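Dihydroorotase (Saccharomyces cerevisiae, PDB 7CA0) catalyses the zinc-dependent interconversion of N-carbamoyl-L-aspartate and dihydroorotate, the third step of de novo pyrimidine biosynthesis. Local coordinates at residues 38-43 with 70-75; 14-19 with 256-261; 131-136 with 310-315. All coordinates share one frame; numbering follows the deposited sequence.

Interaction 1: residues 38-43 with 70-75; sequences AYIMPN and FLMSFY. With FOT (5-fluoro-2,6-dioxo-1,2,3,6-tetrahydropyrimidine-4-carboxylic acid), chain G.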
loop_
_atom_site.group_PDB
_atom_site.type_symbol
_atom_site.label_atom_id
_atom_site.label_comp_id
_atom_site.label_asym_id
_atom_site.label_seq_id
_atom_site.Cartn_x
_atom_site.Cartn_y
_atom_site.Cartn_z
ATOM N N ALA A 38 2.673 -16.893 -25.652
ATOM C CA ALA A 38 3.072 -15.842 -24.719
ATOM C C ALA A 38 3.463 -14.584 -25.485
ATOM O O ALA A 38 4.285 -14.656 -26.405
ATOM C CB ALA A 38 4.243 -16.313 -23.842
ATOM N N TYR A 39 2.875 -13.440 -25.112
ATOM C CA TYR A 39 3.307 -12.128 -25.605
ATOM C C TYR A 39 4.415 -11.578 -24.704
ATOM O O TYR A 39 4.168 -11.303 -23.524
ATOM C CB TYR A 39 2.127 -11.161 -25.648
ATOM C CG TYR A 39 2.452 -9.849 -26.314
ATOM C CD1 TYR A 39 2.744 -9.787 -27.668
ATOM C CD2 TYR A 39 2.485 -8.672 -25.584
ATOM C CE1 TYR A 39 3.053 -8.585 -28.281
ATOM C CE2 TYR A 39 2.792 -7.457 -26.189
ATOM C CZ TYR A 39 3.074 -7.421 -27.536
ATOM O OH TYR A 39 3.381 -6.219 -28.144
ATOM N N ILE A 40 5.619 -11.395 -25.260
ATOM C CA ILE A 40 6.819 -11.098 -24.471
ATOM C C ILE A 40 7.061 -9.588 -24.395
ATOM O O ILE A 40 7.178 -8.914 -25.422
ATOM C CB ILE A 40 8.048 -11.827 -25.046
ATOM C CG1 ILE A 40 7.815 -13.335 -25.045
ATOM C CG2 ILE A 40 9.279 -11.551 -24.221
ATOM C CD1 ILE A 40 7.707 -13.928 -23.656
ATOM N N MET A 41 7.157 -9.053 -23.163
ATOM C CA MET A 41 7.303 -7.624 -22.940
ATOM C C MET A 41 8.769 -7.195 -23.030
ATOM O O MET A 41 9.668 -8.010 -22.824
ATOM C CB MET A 41 6.719 -7.239 -21.582
ATOM C CG MET A 41 5.183 -7.301 -21.507
ATOM S SD MET A 41 4.436 -6.295 -22.789
ATOM C CE MET A 41 2.663 -6.514 -22.614
ATOM N N PRO A 42 9.025 -5.930 -23.386
ATOM C CA PRO A 42 10.381 -5.475 -23.757
ATOM C C PRO A 42 11.183 -4.685 -22.709
ATOM O O PRO A 42 12.245 -4.145 -23.062
ATOM C CB PRO A 42 10.073 -4.565 -24.949
ATOM C CG PRO A 42 8.792 -3.865 -24.516
ATOM C CD PRO A 42 7.998 -4.931 -23.754
ATOM N N ASN A 43 10.732 -4.565 -21.463
ATOM C CA ASN A 43 11.374 -3.652 -20.519
ATOM C C ASN A 43 12.597 -4.303 -19.861
ATOM O O ASN A 43 12.709 -4.418 -18.642
ATOM C CB ASN A 43 10.360 -3.173 -19.488
ATOM C CG ASN A 43 9.770 -4.317 -18.673
ATOM O OD1 ASN A 43 9.754 -5.459 -19.128
ATOM N ND2 ASN A 43 9.305 -4.020 -17.456
ATOM N N PHE A 70 6.141 -17.632 -29.214
ATOM C CA PHE A 70 6.545 -16.333 -28.680
ATOM C C PHE A 70 6.151 -15.209 -29.623
ATOM O O PHE A 70 6.650 -15.137 -30.748
ATOM C CB PHE A 70 8.050 -16.298 -28.439
ATOM C CG PHE A 70 8.481 -17.130 -27.285
ATOM C CD1 PHE A 70 8.167 -16.749 -25.984
ATOM C CD2 PHE A 70 9.197 -18.288 -27.483
ATOM C CE1 PHE A 70 8.568 -17.519 -24.910
ATOM C CE2 PHE A 70 9.599 -19.060 -26.404
ATOM C CZ PHE A 70 9.285 -18.682 -25.127
ATOM N N LEU A 71 5.313 -14.301 -29.141
ATOM C CA LEU A 71 5.052 -13.048 -29.827
ATOM C C LEU A 71 5.848 -11.949 -29.132
ATOM O O LEU A 71 5.729 -11.756 -27.915
ATOM C CB LEU A 71 3.559 -12.726 -29.838
ATOM C CG LEU A 71 2.624 -13.869 -30.252
ATOM C CD1 LEU A 71 1.169 -13.430 -30.186
ATOM C CD2 LEU A 71 2.966 -14.383 -31.640
ATOM N N MET A 72 6.639 -11.222 -29.909
ATOM C CA MET A 72 7.610 -10.277 -29.386
ATOM C C MET A 72 7.095 -8.845 -29.542
ATOM O O MET A 72 6.107 -8.577 -30.241
ATOM C CB MET A 72 8.943 -10.430 -30.128
ATOM C CG MET A 72 9.606 -11.799 -30.058
ATOM S SD MET A 72 9.747 -12.514 -28.422
ATOM C CE MET A 72 11.238 -11.720 -27.872
ATOM N N SER A 73 7.806 -7.915 -28.903
ATOM C CA SER A 73 7.401 -6.519 -28.863
ATOM C C SER A 73 8.620 -5.617 -28.785
ATOM O O SER A 73 9.710 -6.033 -28.367
ATOM C CB SER A 73 6.483 -6.227 -27.674
ATOM O OG SER A 73 7.198 -6.372 -26.458
ATOM N N PHE A 74 8.409 -4.371 -29.217
ATOM C CA PHE A 74 9.291 -3.236 -28.969
ATOM C C PHE A 74 8.830 -2.430 -27.760
ATOM O O PHE A 74 7.657 -2.452 -27.377
ATOM C CB PHE A 74 9.360 -2.308 -30.186
ATOM C CG PHE A 74 10.320 -2.745 -31.253
ATOM C CD1 PHE A 74 11.397 -3.559 -30.947
ATOM C CD2 PHE A 74 10.122 -2.365 -32.574
ATOM C CE1 PHE A 74 12.289 -3.940 -31.928
ATOM C CE2 PHE A 74 10.996 -2.762 -33.563
ATOM C CZ PHE A 74 12.085 -3.545 -33.245
ATOM N N TYR A 75 9.793 -1.717 -27.168
ATOM C CA TYR A 75 9.576 -0.756 -26.088
ATOM C C TYR A 75 9.402 0.636 -26.699
ATOM O O TYR A 75 10.286 1.101 -27.426
ATOM C CB TYR A 75 10.788 -0.819 -25.149
ATOM C CG TYR A 75 10.803 0.008 -23.862
ATOM C CD1 TYR A 75 11.074 1.373 -23.873
ATOM C CD2 TYR A 75 10.652 -0.616 -22.627
ATOM C CE1 TYR A 75 11.129 2.096 -22.687
ATOM C CE2 TYR A 75 10.705 0.085 -21.451
ATOM C CZ TYR A 75 10.943 1.436 -21.473
ATOM O OH TYR A 75 10.981 2.106 -20.264
HETATM C C2 FOT G . 8.133 -5.688 -15.025
HETATM C C6 FOT G . 7.634 -5.661 -12.836
HETATM C C5 FOT G . 6.382 -5.097 -13.121
HETATM O O2 FOT G . 8.934 -5.962 -15.831
HETATM N N3 FOT G . 6.937 -5.145 -15.426
HETATM N N1 FOT G . 8.500 -5.952 -13.759
HETATM O O6 FOT G . 8.048 -5.944 -11.767
HETATM F F5 FOT G . 5.453 -4.798 -12.167
HETATM C C4 FOT G . 6.032 -4.829 -14.525
HETATM C C41 FOT G . 4.677 -4.204 -14.925
HETATM O O42 FOT G . 4.530 -3.577 -15.995
HETATM O O41 FOT G . 3.658 -4.289 -14.204
#
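Tyr39 lies along residues 71-73, meeting them one after another. With Tyr39 CG anti to the backbone N (chi1 -172°), the ring extends from CB past Leu71 O, 4.1 Å from Tyr39 CG, to the Met72 carbonyl and Ser73. Tyr39 CD1 packs on Leu71 CB at 3.7 Å, the two side chains crossing at about a right angle. Farther out, Tyr39 CE1 comes within 3.6 Å of Met72 O, and the phenol ends with Tyr39 OH 3.1 Å from Ser73 CB. The backbones run parallel, bridged at Ala38-Phe70 and Tyr39-Leu71: Leu71 N donates to Ala38 O, and Ile40 N to Leu71 O at 2.7 Å with a C=O...N angle of 177°. Where the strands end, a side chain takes over, Ser73 OG giving a 2.7 Å bond to Ile40 O in the carbonyl plane. Ile40 CG1 meets Phe70 CD1 at 3.6 Å, while Met72 lies alongside Ile40 and points the same way. Beyond the strand, Asn43 ND2 donates to O2 of the bound 5-fluoroorotate (2.6 Å). Strands 37-40 and 69-71, linked through helix 51-64, form a beta-alpha-beta unit, and a ligand-binding residue just past a strand's C-terminal end is characteristic of the TIM-barrel amidohydrolases.

Interaction 2: residues 14-19 with 256-261; sequences HVHVRE and GSDSAP. With ZN (zinc ion), chain E; FOT (5-fluoro-2,6-dioxo-1,2,3,6-tetrahydropyrimidine-4-carboxylic acid), chain G.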
loop_
_atom_site.group_PDB
_atom_site.type_symbol
_atom_site.label_atom_id
_atom_site.label_comp_id
_atom_site.label_asym_id
_atom_site.label_seq_id
_atom_site.Cartn_x
_atom_site.Cartn_y
_atom_site.Cartn_z
ATOM N N HIS A 14 0.570 -11.140 -21.624
ATOM C CA HIS A 14 1.391 -10.175 -20.878
ATOM C C HIS A 14 2.401 -10.959 -20.027
ATOM O O HIS A 14 2.086 -11.366 -18.909
ATOM C CB HIS A 14 0.527 -9.272 -20.017
ATOM C CG HIS A 14 1.219 -8.025 -19.556
ATOM N ND1 HIS A 14 0.682 -6.770 -19.734
ATOM C CD2 HIS A 14 2.404 -7.840 -18.927
ATOM C CE1 HIS A 14 1.505 -5.865 -19.233
ATOM N NE2 HIS A 14 2.557 -6.487 -18.737
ATOM N N VAL A 15 3.611 -11.147 -20.567
ATOM C CA VAL A 15 4.631 -12.004 -19.970
ATOM C C VAL A 15 5.938 -11.232 -19.850
ATOM O O VAL A 15 6.339 -10.531 -20.785
ATOM C CB VAL A 15 4.844 -13.292 -20.802
ATOM C CG1 VAL A 15 6.107 -14.039 -20.352
ATOM C CG2 VAL A 15 3.630 -14.218 -20.689
ATOM N N HIS A 16 6.598 -11.351 -18.695
ATOM C CA HIS A 16 7.958 -10.874 -18.504
ATOM C C HIS A 16 8.890 -12.033 -18.214
ATOM O O HIS A 16 8.657 -12.794 -17.270
ATOM C CB HIS A 16 8.034 -9.872 -17.353
ATOM C CG HIS A 16 7.278 -8.613 -17.606
ATOM N ND1 HIS A 16 7.884 -7.468 -18.073
ATOM C CD2 HIS A 16 5.963 -8.320 -17.479
ATOM C CE1 HIS A 16 6.973 -6.523 -18.226
ATOM N NE2 HIS A 16 5.800 -7.011 -17.868
ATOM N N VAL A 17 9.946 -12.194 -19.007
ATOM C CA VAL A 17 10.847 -13.358 -18.766
ATOM C C VAL A 17 12.280 -12.911 -18.507
ATOM O O VAL A 17 13.137 -13.766 -18.471
ATOM C CB VAL A 17 10.834 -14.336 -19.955
ATOM C CG1 VAL A 17 11.846 -15.451 -19.740
ATOM C CG2 VAL A 17 9.439 -14.907 -20.160
ATOM N N ARG A 18 12.518 -11.606 -18.431
ATOM C CA ARG A 18 13.841 -11.008 -18.108
ATOM C C ARG A 18 14.926 -11.498 -19.068
ATOM O O ARG A 18 14.657 -11.646 -20.251
ATOM C CB ARG A 18 14.259 -11.310 -16.668
ATOM C CG ARG A 18 13.189 -11.039 -15.628
ATOM C CD ARG A 18 12.571 -9.666 -15.703
ATOM N NE ARG A 18 11.708 -9.435 -14.570
ATOM C CZ ARG A 18 10.797 -8.492 -14.494
ATOM N NH1 ARG A 18 10.618 -7.658 -15.493
ATOM N NH2 ARG A 18 10.067 -8.383 -13.412
ATOM N N GLU A 19 16.136 -11.648 -18.545
ATOM C CA GLU A 19 17.303 -12.140 -19.302
ATOM C C GLU A 19 18.173 -12.975 -18.366
ATOM O O GLU A 19 17.788 -13.201 -17.231
ATOM C CB GLU A 19 18.155 -10.962 -19.748
ATOM C CG GLU A 19 17.722 -10.337 -21.049
ATOM C CD GLU A 19 18.589 -9.163 -21.462
ATOM O OE1 GLU A 19 18.508 -8.110 -20.804
ATOM O OE2 GLU A 19 19.348 -9.308 -22.434
ATOM N N GLY A 256 -3.977 -11.799 -19.516
ATOM C CA GLY A 256 -2.570 -11.459 -19.603
ATOM C C GLY A 256 -2.020 -11.452 -18.195
ATOM O O GLY A 256 -2.435 -10.624 -17.381
ATOM N N SER A 257 -1.095 -12.355 -17.874
ATOM C CA SER A 257 -0.734 -12.546 -16.468
ATOM C C SER A 257 0.004 -11.339 -15.887
ATOM O O SER A 257 -0.141 -11.049 -14.698
ATOM C CB SER A 257 0.120 -13.800 -16.304
ATOM O OG SER A 257 1.401 -13.600 -16.883
ATOM N N ASP A 258 0.807 -10.648 -16.695
ATOM C CA ASP A 258 1.813 -9.729 -16.178
ATOM C C ASP A 258 2.670 -10.419 -15.128
ATOM O O ASP A 258 3.124 -9.808 -14.148
ATOM C CB ASP A 258 1.170 -8.466 -15.613
ATOM C CG ASP A 258 2.181 -7.414 -15.242
ATOM O OD1 ASP A 258 3.257 -7.371 -15.894
ATOM O OD2 ASP A 258 1.912 -6.654 -14.275
ATOM N N SER A 259 2.925 -11.706 -15.342
ATOM C CA SER A 259 3.885 -12.380 -14.485
ATOM C C SER A 259 5.213 -11.657 -14.617
ATOM O O SER A 259 5.748 -11.536 -15.724
ATOM C CB SER A 259 4.016 -13.853 -14.862
ATOM O OG SER A 259 4.976 -14.507 -14.045
ATOM N N ALA A 260 5.709 -11.147 -13.487
ATOM C CA ALA A 260 6.856 -10.243 -13.400
ATOM C C ALA A 260 7.824 -10.772 -12.348
ATOM O O ALA A 260 7.685 -10.461 -11.156
ATOM C CB ALA A 260 6.411 -8.828 -13.044
ATOM N N PRO A 261 8.775 -11.623 -12.735
ATOM C CA PRO A 261 9.686 -12.212 -11.736
ATOM C C PRO A 261 10.705 -11.202 -11.216
ATOM O O PRO A 261 11.258 -10.399 -11.973
ATOM C CB PRO A 261 10.370 -13.354 -12.498
ATOM C CG PRO A 261 10.200 -13.029 -13.955
ATOM C CD PRO A 261 9.038 -12.093 -14.110
HETATM ZN ZN ZN E . 4.050 -6.053 -17.352
HETATM C C2 FOT G . 8.133 -5.688 -15.025
HETATM C C6 FOT G . 7.634 -5.661 -12.836
HETATM C C5 FOT G . 6.382 -5.097 -13.121
HETATM O O2 FOT G . 8.934 -5.962 -15.831
HETATM N N3 FOT G . 6.937 -5.145 -15.426
HETATM N N1 FOT G . 8.500 -5.952 -13.759
HETATM O O6 FOT G . 8.048 -5.944 -11.767
HETATM F F5 FOT G . 5.453 -4.798 -12.167
HETATM C C4 FOT G . 6.032 -4.829 -14.525
HETATM C C41 FOT G . 4.677 -4.204 -14.925
HETATM O O42 FOT G . 4.530 -3.577 -15.995
HETATM O O41 FOT G . 3.658 -4.289 -14.204
HETATM O O HOH W 1 6.943 -14.815 -15.549
#
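His14, His16 and Asp258 converge on one zinc ion, each from its own angle. His14 and Asp258 run side by side and point the same way, with ring and carboxylate planes 65° apart; Asp258 CB sits over the imidazole face, 3.9 Å from its centroid, in a CH-pi contact. His16 slants across the same carboxylate, its plane turned 62° from it. Asp258 swings CG away from its own N (chi1 -172°), which carries OD1 to 2.1 Å from the zinc; both NE2 atoms bind it too, and a further ligand comes from elsewhere, consistent with a carbamylated Lys98. His16 N donates to Ser259 O at 3.1 Å, and this oxygen also lies at the edge of the His16 ring, which probably helps place the imidazole. Arg18 and Pro261 approach from opposite directions, and NE (2.8 Å) and NH2 (2.7 Å) both grip Pro261 O, which lies in the guanidinium plane. This holds NH1 toward O2 of the bound 5-fluoroorotate, although that distance is doubtfully short. With a leucine in place of Arg18, Pro261 O would probably lose both donors. Around this site, Glu179 OE1 hydrogen-bonds His14 ND1, Pro261 packs on helix 20-26, and Val15 packs on Ile30 of helix 29-32 and on Ala38 and Ile40 of strand 37-40.

Interaction 3: residues 131-136 with 310-315; sequences NLVLNL and SFYEVK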
loop_
_atom_site.group_PDB
_atom_site.type_symbol
_atom_site.label_atom_id
_atom_site.label_comp_id
_atom_site.label_asym_id
_atom_site.label_seq_id
_atom_site.Cartn_x
_atom_site.Cartn_y
_atom_site.Cartn_z
ATOM N N ASN A 131 -0.579 -3.166 -38.934
ATOM C CA ASN A 131 -1.494 -3.974 -38.114
ATOM C C ASN A 131 -0.817 -4.509 -36.846
ATOM O O ASN A 131 -1.107 -5.614 -36.378
ATOM C CB ASN A 131 -2.108 -5.117 -38.932
ATOM C CG ASN A 131 -3.366 -5.677 -38.291
ATOM O OD1 ASN A 131 -3.779 -5.231 -37.221
ATOM N ND2 ASN A 131 -3.981 -6.657 -38.945
ATOM N N LEU A 132 0.091 -3.726 -36.283
ATOM C CA LEU A 132 0.714 -4.051 -35.010
ATOM C C LEU A 132 -0.181 -3.568 -33.866
ATOM O O LEU A 132 -1.011 -2.670 -34.048
ATOM C CB LEU A 132 2.103 -3.405 -34.930
ATOM C CG LEU A 132 3.188 -3.893 -35.912
ATOM C CD1 LEU A 132 4.526 -3.184 -35.703
ATOM C CD2 LEU A 132 3.396 -5.400 -35.812
ATOM N N VAL A 133 -0.052 -4.211 -32.679
ATOM C CA VAL A 133 -0.850 -3.840 -31.506
ATOM C C VAL A 133 -0.095 -2.835 -30.646
ATOM O O VAL A 133 1.129 -2.910 -30.475
ATOM C CB VAL A 133 -1.271 -5.068 -30.673
ATOM C CG1 VAL A 133 -2.272 -5.899 -31.417
ATOM C CG2 VAL A 133 -0.060 -5.914 -30.359
ATOM N N LEU A 134 -0.832 -1.854 -30.145
ATOM C CA LEU A 134 -0.317 -0.886 -29.189
ATOM C C LEU A 134 -0.722 -1.342 -27.796
ATOM O O LEU A 134 -1.897 -1.250 -27.423
ATOM C CB LEU A 134 -0.862 0.507 -29.489
ATOM C CG LEU A 134 -0.482 1.631 -28.538
ATOM C CD1 LEU A 134 1.029 1.693 -28.390
ATOM C CD2 LEU A 134 -1.054 2.960 -29.005
ATOM N N ASN A 135 0.248 -1.834 -27.025
ATOM C CA ASN A 135 0.006 -2.213 -25.639
ATOM C C ASN A 135 0.301 -1.011 -24.759
ATOM O O ASN A 135 1.347 -0.376 -24.914
ATOM C CB ASN A 135 0.864 -3.407 -25.228
ATOM C CG ASN A 135 0.836 -4.528 -26.251
ATOM O OD1 ASN A 135 1.648 -4.558 -27.178
ATOM N ND2 ASN A 135 -0.089 -5.469 -26.075
ATOM N N LEU A 136 -0.639 -0.680 -23.871
ATOM C CA LEU A 136 -0.545 0.483 -22.999
ATOM C C LEU A 136 -0.512 0.059 -21.536
ATOM O O LEU A 136 -1.432 -0.616 -21.068
ATOM C CB LEU A 136 -1.730 1.421 -23.230
ATOM C CG LEU A 136 -1.940 1.987 -24.629
ATOM C CD1 LEU A 136 -3.214 2.848 -24.638
ATOM C CD2 LEU A 136 -0.694 2.770 -25.102
ATOM N N SER A 310 -7.955 -14.659 -31.234
ATOM C CA SER A 310 -8.698 -13.801 -32.153
ATOM C C SER A 310 -8.101 -12.394 -32.244
ATOM O O SER A 310 -7.765 -11.927 -33.338
ATOM C CB SER A 310 -10.162 -13.732 -31.716
ATOM O OG SER A 310 -10.804 -12.605 -32.299
ATOM N N PHE A 311 -7.905 -11.728 -31.098
ATOM C CA PHE A 311 -7.534 -10.313 -31.133
ATOM C C PHE A 311 -6.151 -10.109 -31.732
ATOM O O PHE A 311 -5.931 -9.150 -32.480
ATOM C CB PHE A 311 -7.598 -9.700 -29.735
ATOM C CG PHE A 311 -7.284 -8.229 -29.709
ATOM C CD1 PHE A 311 -8.288 -7.297 -29.867
ATOM C CD2 PHE A 311 -5.975 -7.778 -29.529
ATOM C CE1 PHE A 311 -8.009 -5.951 -29.846
ATOM C CE2 PHE A 311 -5.684 -6.425 -29.516
ATOM C CZ PHE A 311 -6.706 -5.511 -29.670
ATOM N N TYR A 312 -5.203 -10.981 -31.390
ATOM C CA TYR A 312 -3.862 -10.928 -31.954
ATOM C C TYR A 312 -3.777 -11.595 -33.328
ATOM O O TYR A 312 -2.704 -11.574 -33.951
ATOM C CB TYR A 312 -2.874 -11.586 -30.988
ATOM C CG TYR A 312 -2.316 -10.643 -29.949
ATOM C CD1 TYR A 312 -3.088 -10.232 -28.858
ATOM C CD2 TYR A 312 -1.031 -10.142 -30.068
ATOM C CE1 TYR A 312 -2.579 -9.361 -27.916
ATOM C CE2 TYR A 312 -0.512 -9.269 -29.128
ATOM C CZ TYR A 312 -1.284 -8.884 -28.054
ATOM O OH TYR A 312 -0.742 -8.019 -27.123
ATOM N N GLU A 313 -4.870 -12.211 -33.786
ATOM C CA GLU A 313 -4.941 -12.858 -35.092
ATOM C C GLU A 313 -3.821 -13.885 -35.250
ATOM O O GLU A 313 -3.040 -13.863 -36.204
ATOM C CB GLU A 313 -4.933 -11.815 -36.209
ATOM C CG GLU A 313 -6.139 -10.855 -36.112
ATOM C CD GLU A 313 -6.339 -9.983 -37.345
ATOM O OE1 GLU A 313 -5.335 -9.602 -37.989
ATOM O OE2 GLU A 313 -7.509 -9.664 -37.655
ATOM N N VAL A 314 -3.743 -14.788 -34.275
ATOM C CA VAL A 314 -2.738 -15.844 -34.277
ATOM C C VAL A 314 -3.222 -16.958 -35.196
ATOM O O VAL A 314 -4.324 -17.488 -35.026
ATOM C CB VAL A 314 -2.479 -16.367 -32.854
ATOM C CG1 VAL A 314 -1.541 -17.577 -32.879
ATOM C CG2 VAL A 314 -1.903 -15.259 -31.977
ATOM N N LYS A 315 -2.407 -17.289 -36.186
ATOM C CA LYS A 315 -2.707 -18.317 -37.164
ATOM C C LYS A 315 -1.940 -19.583 -36.811
ATOM O O LYS A 315 -0.873 -19.529 -36.189
ATOM C CB LYS A 315 -2.353 -17.851 -38.576
ATOM C CG LYS A 315 -2.922 -16.485 -38.923
ATOM C CD LYS A 315 -4.421 -16.538 -39.159
ATOM C CE LYS A 315 -5.076 -15.211 -38.789
ATOM N NZ LYS A 315 -4.974 -14.174 -39.857
#
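Val133 meets two aromatic side chains at the end of helix 300-312. Val133 CG2 touches Tyr312 CE2 at 3.6 Å and Val133 CG1, which also lies over a face of the Tyr312 ring, approaches Phe311 CE2 at 3.9 Å. The valine and tyrosine side chains cross at about a right angle. Farther along the strand, Asn135 comes at Tyr312 from the opposite direction. Its CG, anti to the carbonyl carbon, brings Asn135 ND2 to Tyr312 OH, to which it donates at 2.8 Å with an N-H...O angle of 150°. The hydroxyl oxygen is only 7° out of the amide plane, and amide and ring are themselves just 22° apart. At the more open end, Asn131 ND2 gives Glu313 OE1 a weak bond at 3.4 Å.

Both segments follow helix ends: Asn131 and Glu313 each leave a helix in a Schellman motif with positive phi. Lys175 NZ hydrogen-bonds Phe311 O, Arg95 NH2 hydrogen-bonds Tyr312 O, and the Tyr39 ring meets that of Tyr312.

Asn135 ND2 has a second acceptor in Glu179 OE2, and its OD1 a weak bond with Tyr39 OH, an arrangement that would resist a flip of the buried amide. Glu179, in the second shell of the zinc, also bonds its ligand His14; from a shell beyond, the amide probably helps orient the Glu179 carboxylate, which would in turn steady the His14 imidazole.

In the fold
Interactions 1 and 2 lie in the core and share a sheet, since strands 11-15 and 37-40 are neighbours joined by backbone bonds of Val15 with Tyr39 and Met41; both also reach the bound 5-fluoroorotate. Their chemistry differs: interaction 1 is mainly strand pairing and apolar packing, with one ligand bond at its end, whereas interaction 2 gathers metal ligands and an arginine. Interaction 3 is farther from the chain's centre, joins strand 133-136, in another part of the barrel, to the end of helix 300-312, and runs from a buried amide-phenol bond to a weak, solvent-facing bond between Asn131 and Glu313. Tyr39 and Leu71 of interaction 1 pack on Tyr312, linking it to interaction 3, while interactions 2 and 3 do not touch.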